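Type II secretion ATPase XpsE (Xanthomonas campestris, PDB 2D28) belongs to the GspE family of type II secretion motor proteins, being represented in this model by its N-terminal domain. Local coordinates at residues A[57-62]-A[132-137]. The protein carries 1 engineered substitution. Numbering follows the deposited sequence.
Sequences TCAEVL and LHVGLR
A59 and V134 mark the closest approach of the two backbones, their CA atoms 6.3 Å apart. The segment 57-62 is the final part of helix 51-62, held by ordinary helical bonds such as V61 N to T57 O (2.9 Å), while 132-137 leaves strand 130-134 and swings towards the next helix, with L136 at its N-cap. No hydrogen bond links the two segments; the join is made by apolar side chains and is small, burying 105 Å² in all.

V134 carries it from the strand side, its CB aimed at the helix and its two methyls shared between consecutive helical residues. CG1 lies anti to the backbone N (chi1 -176°), which leaves CG2 beside that N and anti to the carbonyl carbon. With that torsion CG2 sits against A59, 4.1 Å from A59 CB and equally near A59 CA, whereas CG1 reaches C58, its distance to C58 CB being 4.3 Å. The cysteine meets the valine through its methylene, with the sulfur farther off, C58 SG lying 5.3 Å from V134 CG1. These are ordinary van der Waals distances, and all three residues are buried.

Around this point, P113 packs on C58 and L66 on A59. Strand 130-134 runs parallel to 105-110 in the mixed sheet, joined to it by a beta-alpha-beta crossover through helix 116-126; V134 also bonds through its backbone to P65 and V67, in the chain that follows helix 51-62. L136 and R137 continue the contact along earlier turns of that helix, at R52 and A55 and at E51 and H54, while T57 and V61 turn to helix 6-16, leaving helix 51-62 wedged between helix 6-16 and the sheet.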
loop_
_atom_site.group_PDB
_atom_site.type_symbol
_atom_site.label_atom_id
_atom_site.label_comp_id
_atom_site.label_asym_id
_atom_site.label_seq_id
_atom_site.Cartn_x
_atom_site.Cartn_y
_atom_site.Cartn_z
ATOM N N THR A 57 -1.906 -0.766 -10.436
ATOM C CA THR A 57 -2.442 -2.071 -10.597
ATOM C C THR A 57 -3.183 -2.546 -9.339
ATOM O O THR A 57 -4.218 -3.186 -9.455
ATOM C CB THR A 57 -1.325 -3.020 -11.009
ATOM O OG1 THR A 57 -0.708 -2.433 -12.166
ATOM C CG2 THR A 57 -1.950 -4.353 -11.501
ATOM N N CYS A 58 -2.591 -2.311 -8.158
ATOM C CA CYS A 58 -3.270 -2.572 -6.895
ATOM C C CYS A 58 -4.652 -1.893 -6.912
ATOM O O CYS A 58 -5.666 -2.510 -6.613
ATOM C CB CYS A 58 -2.437 -2.026 -5.737
ATOM S SG CYS A 58 -1.036 -3.032 -5.346
ATOM N N ALA A 59 -4.709 -0.650 -7.349
ATOM C CA ALA A 59 -5.955 0.081 -7.367
ATOM C C ALA A 59 -6.968 -0.487 -8.346
ATOM O O ALA A 59 -8.126 -0.635 -7.989
ATOM C CB ALA A 59 -5.701 1.519 -7.673
ATOM N N GLU A 60 -6.526 -0.883 -9.539
ATOM C CA GLU A 60 -7.406 -1.515 -10.500
ATOM C C GLU A 60 -7.938 -2.770 -9.971
ATOM O O GLU A 60 -9.077 -3.053 -10.184
ATOM C CB GLU A 60 -6.734 -1.917 -11.822
ATOM C CG GLU A 60 -6.305 -0.785 -12.695
ATOM C CD GLU A 60 -5.311 -1.223 -13.812
ATOM O OE1 GLU A 60 -4.731 -2.364 -13.852
ATOM O OE2 GLU A 60 -5.154 -0.414 -14.708
ATOM N N VAL A 61 -7.110 -3.616 -9.393
ATOM C CA VAL A 61 -7.574 -4.950 -9.092
ATOM C C VAL A 61 -8.522 -4.905 -7.938
ATOM O O VAL A 61 -9.509 -5.701 -7.875
ATOM C CB VAL A 61 -6.427 -5.949 -8.818
ATOM C CG1 VAL A 61 -6.930 -7.173 -8.177
ATOM C CG2 VAL A 61 -5.691 -6.267 -10.136
ATOM N N LEU A 62 -8.261 -3.988 -7.014
ATOM C CA LEU A 62 -9.024 -3.957 -5.771
ATOM C C LEU A 62 -10.155 -2.911 -5.820
ATOM O O LEU A 62 -10.958 -2.839 -4.896
ATOM C CB LEU A 62 -8.103 -3.750 -4.563
ATOM C CG LEU A 62 -7.186 -4.908 -4.177
ATOM C CD1 LEU A 62 -6.193 -4.389 -3.117
ATOM C CD2 LEU A 62 -7.955 -6.146 -3.657
ATOM N N LEU A 132 -9.543 2.648 2.638
ATOM C CA LEU A 132 -8.247 2.481 2.055
ATOM C C LEU A 132 -8.056 3.330 0.807
ATOM O O LEU A 132 -8.909 3.387 -0.041
ATOM C CB LEU A 132 -7.989 1.024 1.700
ATOM C CG LEU A 132 -7.980 0.065 2.921
ATOM C CD1 LEU A 132 -7.796 -1.374 2.417
ATOM C CD2 LEU A 132 -6.920 0.547 3.908
ATOM N N HIS A 133 -6.900 3.997 0.722
ATOM C CA HIS A 133 -6.522 4.771 -0.449
ATOM C C HIS A 133 -5.121 4.385 -0.867
ATOM O O HIS A 133 -4.191 4.372 -0.019
ATOM C CB HIS A 133 -6.509 6.247 -0.080
ATOM C CG HIS A 133 -7.806 6.767 0.464
ATOM N ND1 HIS A 133 -8.001 7.045 1.791
ATOM C CD2 HIS A 133 -8.922 7.189 -0.160
ATOM C CE1 HIS A 133 -9.237 7.506 1.967
ATOM N NE2 HIS A 133 -9.829 7.553 0.797
ATOM N N VAL A 134 -4.944 4.004 -2.115
ATOM C CA VAL A 134 -3.645 3.508 -2.566
ATOM C C VAL A 134 -2.743 4.737 -2.883
ATOM O O VAL A 134 -3.167 5.752 -3.487
ATOM C CB VAL A 134 -3.769 2.589 -3.810
ATOM C CG1 VAL A 134 -2.408 1.985 -4.239
ATOM C CG2 VAL A 134 -4.908 1.518 -3.625
ATOM N N GLY A 135 -1.523 4.646 -2.448
ATOM C CA GLY A 135 -0.497 5.655 -2.718
ATOM C C GLY A 135 0.829 5.006 -3.086
ATOM O O GLY A 135 1.119 3.830 -2.802
ATOM N N LEU A 136 1.617 5.763 -3.838
ATOM C CA LEU A 136 2.920 5.346 -4.258
ATOM C C LEU A 136 3.782 5.282 -2.928
ATOM O O LEU A 136 3.655 6.116 -1.985
ATOM C CB LEU A 136 3.549 6.317 -5.286
ATOM C CG LEU A 136 3.250 6.106 -6.789
ATOM C CD1 LEU A 136 1.793 6.427 -7.110
ATOM C CD2 LEU A 136 4.205 7.060 -7.562
ATOM N N ARG A 137 4.496 4.188 -2.844
ATOM C CA ARG A 137 5.254 3.822 -1.678
ATOM C C ARG A 137 6.083 4.999 -1.142
ATOM O O ARG A 137 6.066 5.291 0.058
ATOM C CB ARG A 137 6.158 2.639 -2.000
ATOM C CG ARG A 137 6.822 1.963 -0.720
ATOM C CD ARG A 137 7.694 0.728 -1.060
ATOM N NE ARG A 137 6.866 -0.149 -1.879
ATOM C CZ ARG A 137 5.928 -0.946 -1.403
ATOM N NH1 ARG A 137 5.146 -1.539 -2.261
ATOM N NH2 ARG A 137 5.802 -1.172 -0.085
#